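Local coordinates for DCN1-like protein 3 (Homo sapiens, PDB 4GBA) that promotes cullin neddylation by binding the N-terminally acetylated NEDD8 E2 enzyme and helping transfer NEDD8 to cullin–RBX complexes, at residues Q6-L11 / K62-G67; A22-G27 / M56-R61. All blocks are in the same frame, centred on the assembly; numbering follows the deposited sequence.

Contact 1: residues Q6-L11 / K62-G67; sequences QRLEEL and KEFFDG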
# COMPACT_ATOMS: atom_id res chain seq x y z
N GLN A 6 5.75 27.88 11.86
CA GLN A 6 6.16 27.55 13.24
C GLN A 6 5.35 26.42 13.84
O GLN A 6 5.88 25.58 14.58
CB GLN A 6 6.06 28.77 14.18
CG GLN A 6 6.60 28.46 15.58
CD GLN A 6 5.77 29.08 16.71
OE1 GLN A 6 5.63 30.30 16.80
NE2 GLN A 6 5.21 28.22 17.58
N ARG A 7 4.05 26.39 13.56
CA ARG A 7 3.23 25.32 14.09
C ARG A 7 3.72 23.97 13.54
O ARG A 7 3.69 22.96 14.24
CB ARG A 7 1.74 25.56 13.79
CG ARG A 7 1.19 26.79 14.48
CD ARG A 7 -0.28 26.66 14.82
NE ARG A 7 -1.07 26.12 13.71
CZ ARG A 7 -2.39 26.00 13.73
NH1 ARG A 7 -3.06 26.40 14.81
NH2 ARG A 7 -3.04 25.48 12.70
N LEU A 8 4.19 23.99 12.29
CA LEU A 8 4.68 22.78 11.64
C LEU A 8 5.92 22.24 12.34
O LEU A 8 6.05 21.04 12.58
CB LEU A 8 4.95 23.02 10.16
CG LEU A 8 5.03 21.74 9.31
CD1 LEU A 8 3.96 20.76 9.73
CD2 LEU A 8 4.91 22.06 7.82
N GLU A 9 6.84 23.14 12.67
CA GLU A 9 8.02 22.76 13.44
C GLU A 9 7.67 22.15 14.80
O GLU A 9 8.25 21.15 15.19
CB GLU A 9 8.94 23.96 13.64
CG GLU A 9 10.24 23.59 14.33
CD GLU A 9 11.14 22.76 13.43
OE1 GLU A 9 11.83 21.84 13.96
OE2 GLU A 9 11.17 23.02 12.21
N GLU A 10 6.73 22.76 15.52
CA GLU A 10 6.32 22.19 16.81
C GLU A 10 5.63 20.83 16.61
O GLU A 10 5.83 19.90 17.41
CB GLU A 10 5.40 23.15 17.58
N LEU A 11 4.84 20.71 15.55
CA LEU A 11 4.16 19.46 15.24
C LEU A 11 5.17 18.37 14.93
O LEU A 11 5.08 17.27 15.47
CB LEU A 11 3.23 19.64 14.06
CG LEU A 11 2.34 18.44 13.76
CD1 LEU A 11 1.47 18.12 14.97
CD2 LEU A 11 1.48 18.73 12.54
N LYS A 62 12.11 16.22 5.75
CA LYS A 62 11.71 16.75 4.46
C LYS A 62 10.38 16.20 3.94
O LYS A 62 9.57 16.94 3.36
CB LYS A 62 12.78 16.51 3.39
CG LYS A 62 12.47 17.23 2.08
CD LYS A 62 13.45 16.88 0.97
CE LYS A 62 13.00 17.48 -0.35
NZ LYS A 62 12.88 18.97 -0.28
N GLU A 63 10.16 14.91 4.12
CA GLU A 63 8.90 14.28 3.72
C GLU A 63 7.74 14.89 4.49
O GLU A 63 6.70 15.25 3.93
CB GLU A 63 8.96 12.75 3.94
CG GLU A 63 9.89 12.03 2.97
CD GLU A 63 10.35 10.64 3.46
OE1 GLU A 63 9.97 10.20 4.57
OE2 GLU A 63 11.11 9.98 2.72
N PHE A 64 7.93 15.01 5.80
CA PHE A 64 6.89 15.53 6.66
C PHE A 64 6.56 16.99 6.29
O PHE A 64 5.40 17.35 6.08
CB PHE A 64 7.29 15.39 8.13
CG PHE A 64 6.17 15.63 9.08
CD1 PHE A 64 5.26 14.63 9.38
CD2 PHE A 64 6.00 16.89 9.67
CE1 PHE A 64 4.21 14.86 10.26
CE2 PHE A 64 4.95 17.12 10.55
CZ PHE A 64 4.06 16.10 10.85
N PHE A 65 7.59 17.82 6.19
CA PHE A 65 7.39 19.21 5.81
C PHE A 65 6.81 19.39 4.40
O PHE A 65 5.86 20.14 4.21
CB PHE A 65 8.68 20.01 5.97
CG PHE A 65 8.91 20.50 7.36
CD1 PHE A 65 8.77 21.85 7.66
CD2 PHE A 65 9.22 19.62 8.39
CE1 PHE A 65 8.96 22.31 8.95
CE2 PHE A 65 9.41 20.07 9.68
CZ PHE A 65 9.28 21.42 9.97
N ASP A 66 7.40 18.71 3.42
CA ASP A 66 6.90 18.78 2.04
C ASP A 66 5.49 18.23 1.93
O ASP A 66 4.70 18.73 1.14
CB ASP A 66 7.80 17.99 1.09
CG ASP A 66 9.05 18.75 0.68
OD1 ASP A 66 9.28 19.87 1.16
OD2 ASP A 66 9.81 18.19 -0.14
N GLY A 67 5.20 17.18 2.69
CA GLY A 67 3.91 16.53 2.65
C GLY A 67 2.82 17.35 3.33
O GLY A 67 1.70 17.49 2.82
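L8 lies between two phenylalanines of the facing helix, meeting F64 with one methyl and covering F65 with the rest of its branch. With its CG anti to the backbone N (chi1 -161°), the leucine places L8 CG over one face of the F65 ring, 4.2 Å from the ring centroid and shifted toward the rim, a CH-pi contact. L8 CD2 reaches F65 CD1 at 3.9 Å, and the two side chains run past each other in opposite directions. On the F64 side, L8 CD1 approaches F64 CE2 obliquely, also at 3.9 Å. L11, one turn on, crosses F64 at about a right angle and sets L11 CD2 4.1 Å from F64 CZ, at the ring edge. F12 meets the same ring. E9 is bent at chi2, and its OE2 lies 3.3 Å from F65 CZ, with carboxylate and ring planes 38° apart; its charged partner is R61, in a modelled salt bridge too close to trust in detail. Segments 7-11 and 62-67 run roughly antiparallel (141°), their axes 10.9 Å apart, packing the first modelled helix, 7-13, on helix 61-71 within the DCUN1 (PONY) domain that makes up most of this chain. No hydrogen bond joins the two segments. Cohesion therefore rests on the apolar fit of L8, L11, F64 and F65, with L11 and F64 buried and the E9 carboxylate as the polar group at its margin.

Contact 2: residues A22-G27 / M56-R61; sequences AILEEG and MCKFTR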
# COMPACT_ATOMS: atom_id res chain seq x y z
N ALA A 22 13.98 12.75 12.04
CA ALA A 22 12.92 12.01 11.37
C ALA A 22 11.91 11.48 12.37
O ALA A 22 12.18 11.37 13.57
CB ALA A 22 13.53 10.84 10.57
N ILE A 23 10.73 11.14 11.86
CA ILE A 23 9.77 10.41 12.64
C ILE A 23 10.00 8.92 12.40
O ILE A 23 9.96 8.45 11.25
CB ILE A 23 8.34 10.82 12.26
CG1 ILE A 23 8.18 12.33 12.47
CG2 ILE A 23 7.32 9.99 13.05
CD1 ILE A 23 6.76 12.88 12.28
N LEU A 24 10.29 8.19 13.47
CA LEU A 24 10.43 6.74 13.39
C LEU A 24 9.15 6.07 13.90
O LEU A 24 8.08 6.70 13.89
CB LEU A 24 11.67 6.27 14.15
CG LEU A 24 12.94 7.01 13.71
CD1 LEU A 24 14.17 6.54 14.48
CD2 LEU A 24 13.18 6.87 12.21
N GLU A 25 9.24 4.81 14.32
CA GLU A 25 8.06 4.02 14.69
C GLU A 25 7.31 4.49 15.94
O GLU A 25 6.10 4.38 16.01
CB GLU A 25 8.42 2.53 14.85
CG GLU A 25 9.63 2.27 15.74
CD GLU A 25 10.89 1.97 14.93
OE1 GLU A 25 11.15 2.67 13.92
OE2 GLU A 25 11.61 1.02 15.30
N GLU A 26 8.04 5.00 16.93
CA GLU A 26 7.39 5.46 18.15
C GLU A 26 6.56 6.71 17.86
O GLU A 26 5.39 6.78 18.22
CB GLU A 26 8.42 5.72 19.27
CG GLU A 26 9.32 4.51 19.58
CD GLU A 26 10.49 4.35 18.59
OE1 GLU A 26 10.55 5.10 17.58
OE2 GLU A 26 11.36 3.47 18.83
N GLY A 27 7.17 7.69 17.17
CA GLY A 27 6.45 8.86 16.73
C GLY A 27 5.31 8.51 15.79
O GLY A 27 4.19 8.99 15.96
N MET A 56 8.45 2.43 5.07
CA MET A 56 7.40 2.24 6.08
C MET A 56 7.84 2.64 7.47
O MET A 56 8.94 2.29 7.89
CB MET A 56 6.94 0.79 6.13
CG MET A 56 5.75 0.53 5.29
SD MET A 56 5.15 -1.12 5.58
CE MET A 56 4.07 -1.33 4.16
N CYS A 57 6.95 3.35 8.17
CA CYS A 57 7.12 3.67 9.58
C CYS A 57 8.10 4.80 9.77
O CYS A 57 8.66 4.96 10.85
CB CYS A 57 7.59 2.46 10.39
SG CYS A 57 6.52 1.01 10.34
N LYS A 58 8.32 5.57 8.72
CA LYS A 58 9.25 6.68 8.81
C LYS A 58 8.85 7.84 7.91
O LYS A 58 8.49 7.64 6.74
CB LYS A 58 10.65 6.19 8.45
CG LYS A 58 11.69 7.30 8.36
CD LYS A 58 13.09 6.73 8.12
CE LYS A 58 14.13 7.83 7.92
NZ LYS A 58 15.54 7.35 8.03
N PHE A 59 8.88 9.05 8.47
CA PHE A 59 8.79 10.28 7.69
C PHE A 59 10.04 11.09 8.02
O PHE A 59 10.19 11.52 9.16
CB PHE A 59 7.60 11.14 8.10
CG PHE A 59 6.26 10.51 7.83
CD1 PHE A 59 6.03 9.77 6.69
CD2 PHE A 59 5.21 10.69 8.74
CE1 PHE A 59 4.78 9.21 6.44
CE2 PHE A 59 3.96 10.13 8.50
CZ PHE A 59 3.75 9.39 7.34
N THR A 60 10.92 11.30 7.05
CA THR A 60 12.05 12.20 7.29
C THR A 60 11.52 13.62 7.46
O THR A 60 10.40 13.94 7.03
CB THR A 60 13.05 12.21 6.11
OG1 THR A 60 12.42 12.78 4.96
CG2 THR A 60 13.51 10.79 5.79
N ARG A 61 12.31 14.48 8.09
CA ARG A 61 11.94 15.89 8.19
C ARG A 61 11.42 16.47 6.86
O ARG A 61 10.38 17.12 6.85
CB ARG A 61 13.12 16.72 8.69
CG ARG A 61 12.87 18.21 8.63
CD ARG A 61 14.00 19.01 9.24
NE ARG A 61 13.52 20.31 9.70
CZ ARG A 61 13.21 20.59 10.96
NH1 ARG A 61 13.34 19.67 11.91
NH2 ARG A 61 12.77 21.80 11.28
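I23 and F59 form the hydrogen-bonded pair of a short antiparallel ribbon. I23 N donates to F59 O at 2.8 Å, and F59 N returns to I23 O at 3.0 Å. The same I23 O also receives a CA-H...O contact from K58 CA at 3.1 Å. The side chains of I23 and F59 share one face of the ribbon, I23 CB lying 4.2 Å from F59 CB and I23 CD1 sitting at the edge of the F59 ring. A22 and T60, a non-hydrogen-bonded pair, occupy the other face, where A22 CB is 3.8 Å from T60 CA. K58, with CG anti to the backbone N (chi1 173°) and the chain extended beyond, lies alongside L24: K58 CD meets L24 CD2 at 4.1 Å, and K58 CE meets A22 CB at the same distance. An alanine at K58 would probably leave L24 CD2 and A22 CB without this aliphatic cover and E20 without its weak, long-range ionic partner. Farther out, F51 meets F59 edge-to-face, while M28 and F31 of helix 25-34 touch it. L24 and T60 each stand at the N-cap of the helix that follows; T60 and E63 cap one another across the first turn of helix 61-71 as a capping box. Two helix-strand-helix units joined by such a ribbon resemble paired EF-hands. Backbone bonds thus fix the register, and the apolar I23–F59 face is held facing inward, where F59 packs on a modified side chain of the bound E2 peptide.

In the fold
Contact 2 is nested in the chain loop closed by contact 1, and their centres lie 12 Å apart. Helix 7-13 leads toward strand 22-23 and strand 59-60 runs straight into helix 61-71, so the ribbon sits at one end of the helix pair. F64 joins the two apolar clusters: F64 CD1 is 3.7 Å from I23 CD1 and 4.0 Å from F59 CD2. A salt bridge from E9 to R61 links their rims, though its modelled length is too short to be reliable in detail. The acetylated E2 peptide packs on E25, M56, C57 and F59 of contact 2; contact 1 probably bears on the peptide site only indirectly, through F64.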